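Local atomic coordinates of cytosolic phospholipase A2 delta (Homo sapiens, PDB entry 5IZ5), a protein that hydrolyses the sn-2 ester of glycerophospholipids in a calcium-dependent manner, with a preference for linoleic acid at that position. Residues B[89-94]-B[636-641]; B[199-204]-B[211-216]; B[539-544]-B[576-581]. The protein carries 3 engineered substitutions. All coordinates share one frame; numbering follows the deposited sequence.

Contact 1 of 3, residues B[89-94]-B[636-641]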
loop_
_atom_site.group_PDB
_atom_site.type_symbol
_atom_site.label_atom_id
_atom_site.label_comp_id
_atom_site.label_asym_id
_atom_site.label_seq_id
_atom_site.Cartn_x
_atom_site.Cartn_y
_atom_site.Cartn_z
ATOM N N LYS B 89 -8.666 18.698 9.042
ATOM C CA LYS B 89 -9.250 18.090 10.221
ATOM C C LYS B 89 -8.276 18.218 11.385
ATOM O O LYS B 89 -7.125 17.798 11.297
ATOM C CB LYS B 89 -9.619 16.632 9.976
ATOM C CG LYS B 89 -10.973 16.259 10.549
ATOM C CD LYS B 89 -12.141 16.924 9.829
ATOM C CE LYS B 89 -13.346 17.131 10.733
ATOM N NZ LYS B 89 -13.673 16.043 11.685
ATOM N N ASN B 90 -8.757 18.817 12.465
ATOM C CA ASN B 90 -7.944 19.083 13.639
ATOM C C ASN B 90 -8.523 18.349 14.833
ATOM O O ASN B 90 -9.635 18.655 15.276
ATOM C CB ASN B 90 -7.912 20.577 13.923
ATOM C CG ASN B 90 -7.171 21.353 12.858
ATOM O OD1 ASN B 90 -5.971 21.154 12.656
ATOM N ND2 ASN B 90 -7.881 22.242 12.165
ATOM N N VAL B 91 -7.785 17.357 15.325
ATOM C CA VAL B 91 -8.202 16.601 16.488
ATOM C C VAL B 91 -7.257 16.931 17.633
ATOM O O VAL B 91 -6.045 16.743 17.533
ATOM C CB VAL B 91 -8.204 15.084 16.226
ATOM C CG1 VAL B 91 -8.702 14.331 17.454
ATOM C CG2 VAL B 91 -9.080 14.754 15.028
ATOM N N LEU B 92 -7.826 17.433 18.717
ATOM C CA LEU B 92 -7.057 17.785 19.889
ATOM C C LEU B 92 -7.116 16.627 20.872
ATOM O O LEU B 92 -8.193 16.133 21.198
ATOM C CB LEU B 92 -7.624 19.043 20.523
ATOM C CG LEU B 92 -6.842 19.599 21.712
ATOM C CD1 LEU B 92 -5.506 20.183 21.278
ATOM C CD2 LEU B 92 -7.669 20.659 22.411
ATOM N N GLU B 93 -5.949 16.172 21.313
ATOM C CA GLU B 93 -5.870 15.132 22.321
ATOM C C GLU B 93 -5.579 15.782 23.664
ATOM O O GLU B 93 -4.606 16.521 23.800
ATOM C CB GLU B 93 -4.775 14.125 21.981
ATOM C CG GLU B 93 -4.764 12.913 22.901
ATOM C CD GLU B 93 -3.534 12.047 22.721
ATOM O OE1 GLU B 93 -2.943 11.644 23.747
ATOM O OE2 GLU B 93 -3.154 11.782 21.560
ATOM N N LEU B 94 -6.436 15.515 24.641
ATOM C CA LEU B 94 -6.219 15.967 26.008
ATOM C C LEU B 94 -6.081 14.736 26.897
ATOM O O LEU B 94 -7.032 13.968 27.065
ATOM C CB LEU B 94 -7.372 16.850 26.479
ATOM C CG LEU B 94 -7.708 18.044 25.577
ATOM C CD1 LEU B 94 -8.751 17.670 24.534
ATOM C CD2 LEU B 94 -8.214 19.219 26.392
ATOM N N MET B 636 -12.196 8.543 12.061
ATOM C CA MET B 636 -11.184 8.996 13.021
ATOM C C MET B 636 -9.949 9.512 12.284
ATOM O O MET B 636 -9.001 8.759 12.024
ATOM C CB MET B 636 -10.775 7.865 13.967
ATOM C CG MET B 636 -11.913 7.330 14.827
ATOM S SD MET B 636 -12.591 8.525 16.001
ATOM C CE MET B 636 -11.243 8.657 17.174
ATOM N N PRO B 637 -9.945 10.809 11.959
ATOM C CA PRO B 637 -8.897 11.316 11.085
ATOM C C PRO B 637 -7.489 11.276 11.692
ATOM O O PRO B 637 -6.523 11.039 10.967
ATOM C CB PRO B 637 -9.356 12.746 10.796
ATOM C CG PRO B 637 -10.138 13.124 12.003
ATOM C CD PRO B 637 -10.860 11.877 12.403
ATOM N N SER B 638 -7.369 11.462 13.004
ATOM C CA SER B 638 -6.060 11.359 13.656
ATOM C C SER B 638 -5.485 9.934 13.632
ATOM O O SER B 638 -4.279 9.763 13.794
ATOM C CB SER B 638 -6.125 11.894 15.091
ATOM O OG SER B 638 -7.194 11.305 15.809
ATOM N N GLN B 639 -6.334 8.925 13.415
ATOM C CA GLN B 639 -5.892 7.526 13.337
ATOM C C GLN B 639 -5.730 7.000 11.904
ATOM O O GLN B 639 -5.573 5.797 11.713
ATOM C CB GLN B 639 -6.869 6.615 14.084
ATOM C CG GLN B 639 -7.373 7.180 15.406
ATOM C CD GLN B 639 -8.235 6.187 16.173
ATOM O OE1 GLN B 639 -9.238 5.683 15.654
ATOM N NE2 GLN B 639 -7.852 5.901 17.417
ATOM N N LEU B 640 -5.759 7.881 10.904
ATOM C CA LEU B 640 -5.592 7.444 9.511
ATOM C C LEU B 640 -4.123 7.327 9.101
ATOM O O LEU B 640 -3.235 7.692 9.860
ATOM C CB LEU B 640 -6.365 8.371 8.567
ATOM C CG LEU B 640 -7.894 8.277 8.666
ATOM C CD1 LEU B 640 -8.556 9.070 7.554
ATOM C CD2 LEU B 640 -8.380 6.836 8.626
ATOM N N THR B 641 -3.876 6.827 7.888
ATOM C CA THR B 641 -2.517 6.492 7.444
ATOM C C THR B 641 -1.529 7.668 7.250
ATOM O O THR B 641 -0.320 7.479 7.450
ATOM C CB THR B 641 -2.563 5.630 6.151
ATOM O OG1 THR B 641 -3.265 4.409 6.420
ATOM C CG2 THR B 641 -1.172 5.281 5.632
#
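Pro637 presents its ring to Lys89 and Val91, and the contact is almost wholly one of carbon against carbon. The outermost ring carbon, Pro637 CG, is shared: it lies 3.6 Å from Lys89 CG and equally 3.6 Å from Val91 CG2. The valine branch meets the ring at about a right angle, whereas the aliphatic base of the lysine runs obliquely past it, with Lys89 CB 4.0 Å from Pro637 CB. A rigid ring suits this place, since it offers a compact apolar surface at the start of the 3-10 segment 637-638.

The strand that begins at Val91 belongs to the four-stranded antiparallel sheet of the N-terminal C2 domain, the module that associates with membranes upon calcium binding, while 636-641 lies in a loop region of the catalytic domain, between helix 631-634 and strand 649-650; the contact therefore joins two domains.

Polar groups play a lesser part. Ser638 OG rests beside the other valine branch, 3.8 Å from Val91 CG1, in van der Waals contact with no hydrogen bond between the segments. With CG1 anti to the backbone N (chi1 -178°), Val91 spreads its two methyls so that one meets the serine and the other the proline. The ammonium of Lys89 is directed elsewhere: the chain bends at chi2, and NZ forms a salt bridge with Asp114, which lets the residue pack with its carbons and keep its charge paired.

Contact 2 of 3, residues B[199-204]-B[211-216]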
loop_
_atom_site.group_PDB
_atom_site.type_symbol
_atom_site.label_atom_id
_atom_site.label_comp_id
_atom_site.label_asym_id
_atom_site.label_seq_id
_atom_site.Cartn_x
_atom_site.Cartn_y
_atom_site.Cartn_z
ATOM N N ASP B 199 13.200 17.283 13.676
ATOM C CA ASP B 199 13.071 17.504 15.121
ATOM C C ASP B 199 14.394 17.904 15.784
ATOM O O ASP B 199 14.553 19.047 16.227
ATOM C CB ASP B 199 12.457 16.296 15.834
ATOM C CG ASP B 199 12.197 16.567 17.296
ATOM O OD1 ASP B 199 12.866 15.962 18.146
ATOM O OD2 ASP B 199 11.342 17.417 17.600
ATOM N N THR B 200 15.334 16.965 15.841
ATOM C CA THR B 200 16.633 17.187 16.461
ATOM C C THR B 200 17.728 16.664 15.557
ATOM O O THR B 200 17.607 15.575 15.009
ATOM C CB THR B 200 16.728 16.459 17.812
ATOM O OG1 THR B 200 15.717 16.960 18.690
ATOM C CG2 THR B 200 18.102 16.653 18.460
ATOM N N GLN B 201 18.793 17.440 15.403
ATOM C CA GLN B 201 19.957 17.007 14.650
ATOM C C GLN B 201 21.218 17.318 15.449
ATOM O O GLN B 201 21.388 18.433 15.957
ATOM C CB GLN B 201 20.001 17.685 13.282
ATOM C CG GLN B 201 18.865 17.258 12.364
ATOM C CD GLN B 201 18.953 17.875 10.979
ATOM O OE1 GLN B 201 19.885 17.600 10.228
ATOM N NE2 GLN B 201 17.974 18.705 10.630
ATOM N N THR B 202 22.086 16.320 15.572
ATOM C CA THR B 202 23.327 16.461 16.317
ATOM C C THR B 202 24.502 16.127 15.434
ATOM O O THR B 202 24.367 15.415 14.437
ATOM C CB THR B 202 23.382 15.522 17.527
ATOM O OG1 THR B 202 23.459 14.165 17.074
ATOM C CG2 THR B 202 22.160 15.705 18.403
ATOM N N SER B 203 25.663 16.640 15.816
ATOM C CA SER B 203 26.876 16.392 15.070
ATOM C C SER B 203 28.105 16.913 15.791
ATOM O O SER B 203 28.054 17.948 16.464
ATOM C CB SER B 203 26.801 17.073 13.715
ATOM O OG SER B 203 28.100 17.200 13.180
ATOM N N PHE B 204 29.216 16.202 15.618
ATOM C CA PHE B 204 30.504 16.682 16.092
ATOM C C PHE B 204 31.012 17.780 15.168
ATOM O O PHE B 204 30.640 17.847 13.999
ATOM C CB PHE B 204 31.510 15.536 16.186
ATOM C CG PHE B 204 31.165 14.527 17.243
ATOM C CD1 PHE B 204 30.716 13.257 16.904
ATOM C CD2 PHE B 204 31.273 14.859 18.583
ATOM C CE1 PHE B 204 30.393 12.337 17.889
ATOM C CE2 PHE B 204 30.950 13.947 19.571
ATOM C CZ PHE B 204 30.510 12.682 19.225
ATOM N N PHE B 211 22.964 21.749 7.802
ATOM C CA PHE B 211 21.729 21.122 8.270
ATOM C C PHE B 211 20.504 21.760 7.629
ATOM O O PHE B 211 20.464 22.971 7.411
ATOM C CB PHE B 211 21.589 21.263 9.783
ATOM C CG PHE B 211 22.784 20.792 10.548
ATOM C CD1 PHE B 211 22.851 19.492 11.022
ATOM C CD2 PHE B 211 23.851 21.648 10.788
ATOM C CE1 PHE B 211 23.960 19.050 11.724
ATOM C CE2 PHE B 211 24.962 21.213 11.485
ATOM C CZ PHE B 211 25.018 19.913 11.957
ATOM N N ARG B 212 19.501 20.932 7.351
ATOM C CA ARG B 212 18.229 21.398 6.828
ATOM C C ARG B 212 17.112 20.895 7.728
ATOM O O ARG B 212 17.076 19.713 8.070
ATOM C CB ARG B 212 18.039 20.875 5.398
ATOM C CG ARG B 212 16.626 21.034 4.819
ATOM C CD ARG B 212 16.473 22.252 3.946
ATOM N NE ARG B 212 17.320 22.163 2.770
ATOM C CZ ARG B 212 17.416 23.135 1.869
ATOM N NH1 ARG B 212 16.713 24.259 2.002
ATOM N NH2 ARG B 212 18.217 22.981 0.829
ATOM N N PHE B 213 16.210 21.796 8.111
ATOM C CA PHE B 213 14.977 21.424 8.789
ATOM C C PHE B 213 13.787 21.772 7.907
ATOM O O PHE B 213 13.748 22.846 7.295
ATOM C CB PHE B 213 14.827 22.165 10.115
ATOM C CG PHE B 213 15.803 21.732 11.175
ATOM C CD1 PHE B 213 15.443 20.798 12.141
ATOM C CD2 PHE B 213 17.070 22.283 11.227
ATOM C CE1 PHE B 213 16.335 20.411 13.132
ATOM C CE2 PHE B 213 17.968 21.903 12.214
ATOM C CZ PHE B 213 17.600 20.965 13.168
ATOM N N HIS B 214 12.811 20.870 7.866
ATOM C CA HIS B 214 11.544 21.129 7.208
ATOM C C HIS B 214 10.458 21.181 8.257
ATOM O O HIS B 214 10.380 20.304 9.122
ATOM C CB HIS B 214 11.234 20.024 6.211
ATOM C CG HIS B 214 12.279 19.846 5.157
ATOM N ND1 HIS B 214 13.427 19.114 5.367
ATOM C CD2 HIS B 214 12.345 20.291 3.881
ATOM C CE1 HIS B 214 14.155 19.113 4.265
ATOM N NE2 HIS B 214 13.523 19.823 3.349
ATOM N N TYR B 215 9.613 22.206 8.185
ATOM C CA TYR B 215 8.563 22.392 9.168
ATOM C C TYR B 215 7.451 23.253 8.591
ATOM O O TYR B 215 7.654 24.029 7.661
ATOM C CB TYR B 215 9.134 23.046 10.432
ATOM C CG TYR B 215 9.782 24.376 10.162
ATOM C CD1 TYR B 215 9.137 25.565 10.492
ATOM C CD2 TYR B 215 11.027 24.444 9.549
ATOM C CE1 TYR B 215 9.728 26.790 10.224
ATOM C CE2 TYR B 215 11.622 25.653 9.278
ATOM C CZ TYR B 215 10.971 26.820 9.618
ATOM O OH TYR B 215 11.572 28.013 9.353
ATOM N N MET B 216 6.269 23.107 9.159
ATOM C CA MET B 216 5.115 23.865 8.718
ATOM C C MET B 216 5.267 25.360 8.977
ATOM O O MET B 216 5.607 25.778 10.089
ATOM C CB MET B 216 3.881 23.375 9.447
ATOM C CG MET B 216 3.275 22.116 8.862
ATOM S SD MET B 216 2.003 21.453 9.939
ATOM C CE MET B 216 0.987 22.868 10.223
#
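Gln201 reaches between the rings of Phe211 and Phe213 to the backbone beyond them, and this is the tightly packed heart of the contact. Gln201 NE2 donates to Arg212 O at 2.9 Å, with an N-H...O angle of 152°; the donor stands above the carbonyl plane. The same nitrogen sits over the centre of the Phe213 ring, 3.3 Å above its plane, while Gln201 OE1 approaches the Phe211 ring at its edge, 3.6 Å from Phe211 CD1. The extended chain of Gln201 carries the amide across to the other strand. Ser203 CB also meets the Phe211 edge, 3.8 Å from Phe211 CZ.

Strands 200-204 and 211-216 run antiparallel, their axes 8.9 Å apart, but belong to different sheets: they face each other across a beta sandwich, consistent with a second C2 domain. Both phenylalanines also pack on Leu191 of strand 188-193.

The outer side is looser. Asp199 adds little more than its O near the Phe213 ring, and the exposed Arg212 points its CB away from strand 200-204, its guanidinium forming a salt bridge with Asp169. An alanine in place of Gln201 would probably leave Arg212 O without this donor and open a gap between the two rings.

The chemistry implies two purposes for one amide: it satisfies a backbone carbonyl between the sheets and, tilted 53° from the Phe213 ring and 71° from that of Phe211, sets nitrogen over one face and oxygen at the other's edge.

Contact 3 of 3, residues B[539-544]-B[576-581]. With SO4 (sulfate ion), chain M.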
loop_
_atom_site.group_PDB
_atom_site.type_symbol
_atom_site.label_atom_id
_atom_site.label_comp_id
_atom_site.label_asym_id
_atom_site.label_seq_id
_atom_site.Cartn_x
_atom_site.Cartn_y
_atom_site.Cartn_z
ATOM N N LEU B 539 5.745 -19.686 5.260
ATOM C CA LEU B 539 7.110 -20.021 5.668
ATOM C C LEU B 539 7.179 -20.009 7.193
ATOM O O LEU B 539 7.815 -20.862 7.799
ATOM C CB LEU B 539 8.120 -19.029 5.078
ATOM C CG LEU B 539 9.611 -19.392 5.119
ATOM C CD1 LEU B 539 9.925 -20.744 4.495
ATOM C CD2 LEU B 539 10.440 -18.305 4.430
ATOM N N LEU B 540 6.478 -19.063 7.805
ATOM C CA LEU B 540 6.489 -18.925 9.253
ATOM C C LEU B 540 5.842 -20.131 9.943
ATOM O O LEU B 540 6.379 -20.643 10.922
ATOM C CB LEU B 540 5.785 -17.621 9.648
ATOM C CG LEU B 540 5.655 -17.361 11.176
ATOM C CD1 LEU B 540 6.144 -15.981 11.608
ATOM C CD2 LEU B 540 4.215 -17.538 11.635
ATOM N N ASP B 541 4.695 -20.579 9.435
ATOM C CA ASP B 541 4.017 -21.764 9.978
ATOM C C ASP B 541 4.781 -23.069 9.750
ATOM O O ASP B 541 4.838 -23.930 10.631
ATOM C CB ASP B 541 2.620 -21.931 9.370
ATOM C CG ASP B 541 1.600 -20.932 9.902
ATOM O OD1 ASP B 541 1.898 -20.171 10.852
ATOM O OD2 ASP B 541 0.476 -20.919 9.350
ATOM N N ALA B 542 5.336 -23.233 8.557
ATOM C CA ALA B 542 6.105 -24.430 8.234
ATOM C C ALA B 542 7.384 -24.541 9.070
ATOM O O ALA B 542 7.843 -25.644 9.355
ATOM C CB ALA B 542 6.449 -24.455 6.757
ATOM N N TRP B 543 7.947 -23.400 9.460
ATOM C CA TRP B 543 9.245 -23.369 10.130
ATOM C C TRP B 543 9.201 -23.303 11.644
ATOM O O TRP B 543 10.008 -23.951 12.297
ATOM C CB TRP B 543 10.088 -22.191 9.629
ATOM C CG TRP B 543 10.801 -22.470 8.337
ATOM C CD1 TRP B 543 10.593 -23.529 7.505
ATOM C CD2 TRP B 543 11.827 -21.677 7.729
ATOM N NE1 TRP B 543 11.434 -23.456 6.422
ATOM C CE2 TRP B 543 12.199 -22.325 6.533
ATOM C CE3 TRP B 543 12.470 -20.483 8.079
ATOM C CZ2 TRP B 543 13.183 -21.817 5.682
ATOM C CZ3 TRP B 543 13.451 -19.982 7.233
ATOM C CH2 TRP B 543 13.793 -20.647 6.047
ATOM N N TYR B 544 8.280 -22.510 12.183
ATOM C CA TYR B 544 8.243 -22.177 13.597
ATOM C C TYR B 544 6.990 -22.751 14.227
ATOM O O TYR B 544 5.874 -22.460 13.797
ATOM C CB TYR B 544 8.271 -20.661 13.788
ATOM C CG TYR B 544 9.476 -20.028 13.146
ATOM C CD1 TYR B 544 9.402 -19.554 11.849
ATOM C CD2 TYR B 544 10.698 -19.932 13.816
ATOM C CE1 TYR B 544 10.496 -18.985 11.233
ATOM C CE2 TYR B 544 11.799 -19.359 13.203
ATOM C CZ TYR B 544 11.683 -18.892 11.911
ATOM O OH TYR B 544 12.744 -18.330 11.278
ATOM N N SER B 576 -3.339 -29.345 2.623
ATOM C CA SER B 576 -2.257 -29.391 1.646
ATOM C C SER B 576 -1.392 -28.122 1.676
ATOM O O SER B 576 -0.382 -28.053 0.977
ATOM C CB SER B 576 -2.839 -29.582 0.240
ATOM O OG SER B 576 -3.826 -28.603 -0.042
ATOM N N ARG B 577 -1.782 -27.144 2.498
ATOM C CA ARG B 577 -1.205 -25.794 2.463
ATOM C C ARG B 577 0.301 -25.771 2.702
ATOM O O ARG B 577 1.051 -25.284 1.863
ATOM C CB ARG B 577 -1.903 -24.888 3.485
ATOM C CG ARG B 577 -1.498 -23.420 3.414
ATOM C CD ARG B 577 -2.343 -22.566 4.347
ATOM N NE ARG B 577 -2.149 -22.937 5.751
ATOM C CZ ARG B 577 -1.316 -22.341 6.606
ATOM N NH1 ARG B 577 -0.561 -21.309 6.239
ATOM N NH2 ARG B 577 -1.238 -22.786 7.855
ATOM N N LEU B 578 0.736 -26.302 3.842
ATOM C CA LEU B 578 2.151 -26.284 4.215
ATOM C C LEU B 578 2.868 -27.574 3.827
ATOM O O LEU B 578 3.533 -28.197 4.658
ATOM C CB LEU B 578 2.294 -26.044 5.719
ATOM C CG LEU B 578 1.569 -24.817 6.266
ATOM C CD1 LEU B 578 1.793 -24.720 7.764
ATOM C CD2 LEU B 578 2.021 -23.544 5.563
ATOM N N GLU B 579 2.741 -27.968 2.563
ATOM C CA GLU B 579 3.432 -29.151 2.065
ATOM C C GLU B 579 3.956 -28.955 0.647
ATOM O O GLU B 579 3.214 -28.993 -0.337
ATOM C CB GLU B 579 2.550 -30.401 2.179
ATOM C CG GLU B 579 2.908 -31.261 3.385
ATOM C CD GLU B 579 1.786 -32.182 3.815
ATOM O OE1 GLU B 579 1.230 -32.891 2.951
ATOM O OE2 GLU B 579 1.469 -32.202 5.024
ATOM N N ALA B 580 5.256 -28.705 0.587
ATOM C CA ALA B 580 6.018 -28.659 -0.642
ATOM C C ALA B 580 7.471 -28.796 -0.213
ATOM O O ALA B 580 7.806 -28.491 0.932
ATOM C CB ALA B 580 5.789 -27.342 -1.361
ATOM N N SER B 581 8.332 -29.244 -1.116
ATOM C CA SER B 581 9.704 -29.571 -0.752
ATOM C C SER B 581 10.477 -28.382 -0.192
ATOM O O SER B 581 11.109 -28.498 0.850
ATOM C CB SER B 581 10.466 -30.105 -1.957
ATOM O OG SER B 581 9.867 -31.286 -2.453
HETATM S S SO4 M . 12.297 -30.517 -5.444
HETATM O O1 SO4 M . 12.144 -31.406 -6.619
HETATM O O2 SO4 M . 11.621 -29.225 -5.701
HETATM O O3 SO4 M . 11.703 -31.164 -4.255
HETATM O O4 SO4 M . 13.731 -30.274 -5.182
#
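A single carboxylate oxygen, Asp541 OD2, takes both terminal nitrogens of Arg577, instead of the two groups meeting flat in a paired, two-oxygen bridge. The site joins the C-terminal turn of helix 534-543 to the irregular segment 576-581 in the alpha/beta hydrolase catalytic domain.

The stronger bond runs from Arg577 NH2 to Asp541 OD2, 2.9 Å long with an N-H...O angle of 159°; that from NH1 is weak. The oxygen lies at the edge of the guanidinium, near its plane, and is used on its anti side, while the carboxylate is turned 89° from the guanidinium. A long arginine suits the loop position because its chain, bent at chi3 (63°), can swing the charge back to the helix. Asn538, one turn earlier, accepts a second bond from NH1 and helps to fix the group's rotation.

Leu578 supplies the apolar half. Beside Ala542, whose small side chain lets the loop come near, Leu578 CD1 lies 3.9 Å from Ala542 N and also packs against Asp541 CB. The other branch turns back on its neighbour: Leu578 CD2 lies 3.5 Å above the guanidinium plane of Arg577, over one face and offset toward the rim.

Overall arrangement
The three contacts follow the modular build of the chain. Contact 1 closes a loop of 541 residues, and both others are nested within it; contact 2 closes before contact 3 opens. Their centres are 26 Å (1 and 2), 41 Å (1 and 3) and 47 Å (2 and 3) apart, and none touches another. They share no strand, sheet or helix. Contact 1, on strand 91-98 of a four-stranded sheet, is part of the interface between the N-terminal C2 domain and the catalytic domain. Contact 2 packs the sheets of strands 200-204 and 210-216 together within the probable second C2 domain, and contact 3 ties a surface loop to helix 534-543 in the catalytic domain.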